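Long-range contacts in ESAT-6/WXG100 secretion system protein (Streptococcus gallolyticus, PDB 7JQE), which is a subunit of the bacterial type VIIb secretion system, where its extracellular region probably takes part in the transport of protein toxins across the cell envelope: residues L235-K240 with S436-T441; Y427-Q432 with N442-S447. All blocks are in the same frame, centred on the assembly; numbering follows the deposited sequence.

Interaction 1 of 2, residues L235-K240 with S436-T441; sequences LALLGK and SQIDIT. With EDO (1,2-ethanediol), chain M.
The side chains of Leu237, Ile438 and Ile440 carry most of the apolar packing in this contact, and Lys240 adds both an apolar root and the polar end. Leu237 swings CG anti to its backbone N (chi1 173°), and although its CB does not face the loop, the end of the side chain draws nearer: CD1 lies 4.4 Å from Ile438 CB. The same methyl, Leu237 CD1, is 4.4 Å from Ile440 CD1, so one branch of the leucine touches both isoleucines. One turn further along the helix, Lys240 brings in its aliphatic root, with CB 4.2 Å from Ile440 CG1.

The pairing illustrates how an irregular connection can be packed against a helix: 235-240 is part of helix 225-244, while 436-441 leaves a short 3-10 turn and runs on as loop with Ile438 and Ile440 directed at the helix and Asp439 between them turned away. Both isoleucines also rest on Tyr427 at the end of helix 396-427, and Ile440 reaches Tyr241 and Ala244, so the loop packs against both helices in the helical middle of an elongated chain.

The lysine's polar interactions lie at the exposed border. Beyond CG its chain is extended (chi2 -174°) and runs beside the loop backbone, Lys240 CD 3.6 Å from Ile438 O. Lys240 NZ gives Ile438 O a weak hydrogen bond of 3.4 Å. Ser436 O is closer to Lys240 NZ, at 2.7 Å, but the angle is too poor for a hydrogen bond, and the ammonium is better regarded as sitting among backbone carbonyls than as locked to one. Elsewhere on the loop, O2 of an ethanediol, probably from the crystallisation liquor, donates to Ile440 O at 2.7 Å.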
# COMPACT_ATOMS: atom_id res chain seq x y z
N LEU A 235 -13.34 1.75 1.28
CA LEU A 235 -13.89 2.94 1.94
C LEU A 235 -14.20 2.65 3.40
O LEU A 235 -14.01 3.51 4.27
CB LEU A 235 -15.14 3.42 1.22
CG LEU A 235 -14.88 4.15 -0.09
CD1 LEU A 235 -16.16 4.28 -0.90
CD2 LEU A 235 -14.28 5.52 0.22
N ALA A 236 -14.70 1.44 3.69
CA ALA A 236 -14.96 1.08 5.08
C ALA A 236 -13.68 1.10 5.89
O ALA A 236 -13.67 1.55 7.05
CB ALA A 236 -15.63 -0.30 5.14
N LEU A 237 -12.57 0.64 5.30
CA LEU A 237 -11.30 0.61 6.00
C LEU A 237 -10.77 2.02 6.25
O LEU A 237 -10.30 2.33 7.35
CB LEU A 237 -10.28 -0.21 5.21
CG LEU A 237 -8.83 -0.22 5.71
CD1 LEU A 237 -8.75 -0.72 7.14
CD2 LEU A 237 -7.94 -1.06 4.79
N LEU A 238 -10.85 2.89 5.23
CA LEU A 238 -10.45 4.28 5.43
C LEU A 238 -11.24 4.92 6.56
O LEU A 238 -10.74 5.81 7.25
CB LEU A 238 -10.62 5.07 4.14
CG LEU A 238 -9.83 4.57 2.93
CD1 LEU A 238 -10.19 5.38 1.69
CD2 LEU A 238 -8.35 4.66 3.21
N GLY A 239 -12.49 4.49 6.75
CA GLY A 239 -13.27 5.00 7.87
C GLY A 239 -12.70 4.55 9.20
O GLY A 239 -12.61 5.34 10.14
N LYS A 240 -12.31 3.28 9.30
CA LYS A 240 -11.70 2.78 10.53
C LYS A 240 -10.46 3.58 10.89
O LYS A 240 -10.27 3.97 12.04
CB LYS A 240 -11.36 1.30 10.39
CG LYS A 240 -12.44 0.34 10.86
CD LYS A 240 -11.94 -1.09 10.81
CE LYS A 240 -13.01 -2.07 11.26
NZ LYS A 240 -12.71 -3.47 10.83
N SER A 436 -12.24 -6.14 6.31
CA SER A 436 -13.08 -5.94 7.49
C SER A 436 -12.41 -6.45 8.77
O SER A 436 -12.77 -6.01 9.86
CB SER A 436 -14.43 -6.62 7.30
OG SER A 436 -14.28 -7.96 6.86
N GLN A 437 -11.45 -7.37 8.65
CA GLN A 437 -10.81 -7.97 9.81
C GLN A 437 -9.64 -7.16 10.35
O GLN A 437 -9.10 -7.50 11.40
CB GLN A 437 -10.31 -9.38 9.47
CG GLN A 437 -11.41 -10.33 9.02
CD GLN A 437 -12.51 -10.44 10.06
OE1 GLN A 437 -12.31 -11.01 11.13
NE2 GLN A 437 -13.67 -9.88 9.75
N ILE A 438 -9.24 -6.10 9.66
CA ILE A 438 -8.05 -5.34 10.04
C ILE A 438 -8.41 -4.37 11.15
O ILE A 438 -9.32 -3.55 11.00
CB ILE A 438 -7.45 -4.61 8.83
CG1 ILE A 438 -7.08 -5.63 7.74
CG2 ILE A 438 -6.25 -3.77 9.24
CD1 ILE A 438 -6.35 -5.04 6.57
N ASP A 439 -7.69 -4.45 12.27
CA ASP A 439 -7.92 -3.59 13.43
C ASP A 439 -6.82 -2.54 13.49
O ASP A 439 -5.64 -2.86 13.32
CB ASP A 439 -7.95 -4.43 14.71
CG ASP A 439 -8.44 -3.64 15.91
OD1 ASP A 439 -8.01 -2.48 16.09
OD2 ASP A 439 -9.26 -4.18 16.68
N ILE A 440 -7.21 -1.29 13.73
CA ILE A 440 -6.27 -0.17 13.72
C ILE A 440 -5.83 0.22 15.13
O ILE A 440 -4.64 0.31 15.41
CB ILE A 440 -6.89 1.04 12.98
CG1 ILE A 440 -7.38 0.62 11.59
CG2 ILE A 440 -5.86 2.16 12.85
CD1 ILE A 440 -6.30 0.13 10.68
N THR A 441 -6.79 0.45 16.03
CA THR A 441 -6.44 0.93 17.37
C THR A 441 -5.56 -0.08 18.11
O THR A 441 -4.66 0.31 18.86
CB THR A 441 -7.71 1.22 18.18
OG1 THR A 441 -8.59 0.10 18.12
CG2 THR A 441 -8.41 2.46 17.64
C1 EDO M . -1.01 3.02 15.38
O1 EDO M . 0.32 2.65 15.01
C2 EDO M . -1.71 1.84 16.06
O2 EDO M . -3.01 2.22 16.51

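Interaction 2 of 2, residues Y427-Q432 with N442-S447; sequences YGEPGQ and NPSANS. With EDO (1,2-ethanediol), chain M; EDO (1,2-ethanediol), chain H.
Asn446 ND2 donates to Glu429 OE1 at 2.9 Å, a sound hydrogen bond between the two loop segments. The oxygen receives it on its syn lone pair, and it lies 26° out of the amide plane of Asn446; carboxylate and amide are themselves turned steeply, their planes 78° apart. A bend at chi2 (-74°) turns CD of Glu429 back toward the type I turn of Ser444 to Ser447, where OE2 lies. There the backbone N of Asn446 donates to Glu429 OE2 at 3.1 Å, although the position of that oxygen is less certain, and an apparent, very short bond from Ser444 OG is doubtful for the same reason.

The turn is also braced internally. Ser444 O accepts from both Ser447 N and Ser447 OG, the latter at 2.9 Å and in the carbonyl plane. Ser447 is the N-cap of helix 448-451, and its hydroxyl makes a further, weak bond to Asn450 N.

Apolar contacts form at two places, one beside the carboxylate and one farther off. At the first, Pro430, inside the type II turn of Glu429 to Gln432, sets its ring across Asn446 at about a right angle, Pro430 CD 3.6 Å from Asn446 CB. At the second, Tyr427 and Pro443 instead lie side by side, with Pro443 CG 4.1 Å from Tyr427 CD2 at the ring edge; an ethanediol carbon, C1, occupies that edge in plane near the hydroxyl.

The second subunit borders this region, Tyr452 there bonding to Asn446 O and Tyr192 packing on Pro430. The bond to OE1, and the less certain one to OE2, are consistent with a negative charge on Glu429 stabilised by N-H donors that link the two turns beside the dimer contact.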
# COMPACT_ATOMS: atom_id res chain seq x y z
N TYR A 427 -1.34 -2.42 8.87
CA TYR A 427 -2.14 -2.89 9.99
C TYR A 427 -2.76 -4.27 9.79
O TYR A 427 -3.37 -4.79 10.73
CB TYR A 427 -3.25 -1.87 10.30
CG TYR A 427 -2.69 -0.58 10.83
CD1 TYR A 427 -2.31 0.44 9.96
CD2 TYR A 427 -2.49 -0.39 12.19
CE1 TYR A 427 -1.78 1.62 10.43
CE2 TYR A 427 -1.96 0.80 12.68
CZ TYR A 427 -1.61 1.80 11.79
OH TYR A 427 -1.08 2.97 12.26
N GLY A 428 -2.59 -4.88 8.62
CA GLY A 428 -3.09 -6.22 8.41
C GLY A 428 -2.07 -7.29 8.77
O GLY A 428 -0.86 -7.12 8.61
N GLU A 429 -2.58 -8.40 9.29
CA GLU A 429 -1.76 -9.59 9.36
C GLU A 429 -1.15 -9.84 7.99
O GLU A 429 -1.80 -9.57 6.97
CB GLU A 429 -2.60 -10.79 9.81
CG GLU A 429 -2.93 -10.78 11.30
CD GLU A 429 -1.74 -11.15 12.15
OE1 GLU A 429 -1.15 -12.23 11.92
OE2 GLU A 429 -1.38 -10.34 13.04
N PRO A 430 0.08 -10.33 7.91
CA PRO A 430 0.72 -10.48 6.60
C PRO A 430 -0.16 -11.26 5.64
O PRO A 430 -0.59 -12.38 5.93
CB PRO A 430 2.01 -11.23 6.92
CG PRO A 430 2.29 -10.90 8.36
CD PRO A 430 0.94 -10.80 9.00
N GLY A 431 -0.45 -10.66 4.48
CA GLY A 431 -1.24 -11.32 3.46
C GLY A 431 -2.73 -11.28 3.66
O GLY A 431 -3.45 -12.05 3.01
N GLN A 432 -3.23 -10.41 4.53
CA GLN A 432 -4.66 -10.33 4.79
C GLN A 432 -5.37 -9.58 3.68
O GLN A 432 -5.00 -8.44 3.36
CB GLN A 432 -4.91 -9.64 6.13
CG GLN A 432 -6.37 -9.33 6.42
CD GLN A 432 -7.19 -10.56 6.71
OE1 GLN A 432 -7.60 -11.29 5.80
NE2 GLN A 432 -7.45 -10.81 7.99
N ASN A 442 -5.82 -1.38 17.91
CA ASN A 442 -5.06 -2.46 18.54
C ASN A 442 -4.48 -3.35 17.45
O ASN A 442 -5.06 -4.40 17.13
CB ASN A 442 -5.93 -3.25 19.51
CG ASN A 442 -6.38 -2.41 20.70
OD1 ASN A 442 -7.58 -2.25 20.94
ND2 ASN A 442 -5.42 -1.88 21.45
N PRO A 443 -3.35 -2.97 16.86
CA PRO A 443 -2.78 -3.76 15.76
C PRO A 443 -2.57 -5.21 16.16
O PRO A 443 -2.35 -5.53 17.33
CB PRO A 443 -1.43 -3.06 15.49
CG PRO A 443 -1.60 -1.67 16.03
CD PRO A 443 -2.53 -1.80 17.21
N SER A 444 -2.63 -6.09 15.16
CA SER A 444 -2.42 -7.51 15.40
C SER A 444 -0.93 -7.83 15.54
O SER A 444 -0.06 -7.07 15.09
CB SER A 444 -3.04 -8.34 14.27
OG SER A 444 -2.38 -8.08 13.05
N ALA A 445 -0.65 -8.98 16.16
CA ALA A 445 0.71 -9.28 16.61
C ALA A 445 1.72 -9.22 15.47
O ALA A 445 2.83 -8.70 15.64
CB ALA A 445 0.75 -10.65 17.27
N ASN A 446 1.37 -9.74 14.29
CA ASN A 446 2.29 -9.82 13.17
C ASN A 446 2.20 -8.63 12.22
O ASN A 446 2.93 -8.60 11.22
CB ASN A 446 2.06 -11.12 12.39
CG ASN A 446 2.16 -12.35 13.28
OD1 ASN A 446 3.26 -12.84 13.55
ND2 ASN A 446 1.02 -12.83 13.76
N SER A 447 1.35 -7.65 12.51
CA SER A 447 1.22 -6.50 11.64
C SER A 447 2.53 -5.73 11.59
O SER A 447 3.32 -5.74 12.53
CB SER A 447 0.11 -5.58 12.15
OG SER A 447 0.54 -4.85 13.28
C1 EDO M . -1.01 3.02 15.38
O1 EDO M . 0.32 2.65 15.01
C2 EDO M . -1.71 1.84 16.06
O2 EDO M . -3.01 2.22 16.51
C1 EDO H . -0.68 -7.22 2.44
O1 EDO H . -0.58 -8.63 2.60
C2 EDO H . -1.59 -6.67 3.54
O2 EDO H . -1.12 -7.09 4.83

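How the interactions relate
Followed from the N terminus, the chain runs through five helices before helix 225-244, then departs through both antiparallel sheets and returns along helix 396-427. Interaction 1 closes that long excursion, joining the outgoing helix to the loop beyond the returning one. Interaction 2 closes a far smaller loop, of nine intervening residues, between the end of helix 396-427 and the start of helix 448-451. The two cross rather than nest, because 436-441 lies between the segments of interaction 2 while 235-240 lies before both. They also touch: Ile438 CG2 is 3.4 Å from Tyr427 O, and one ethanediol contacts both. One connection is thereby tied to helix 225-244 and folded upon itself.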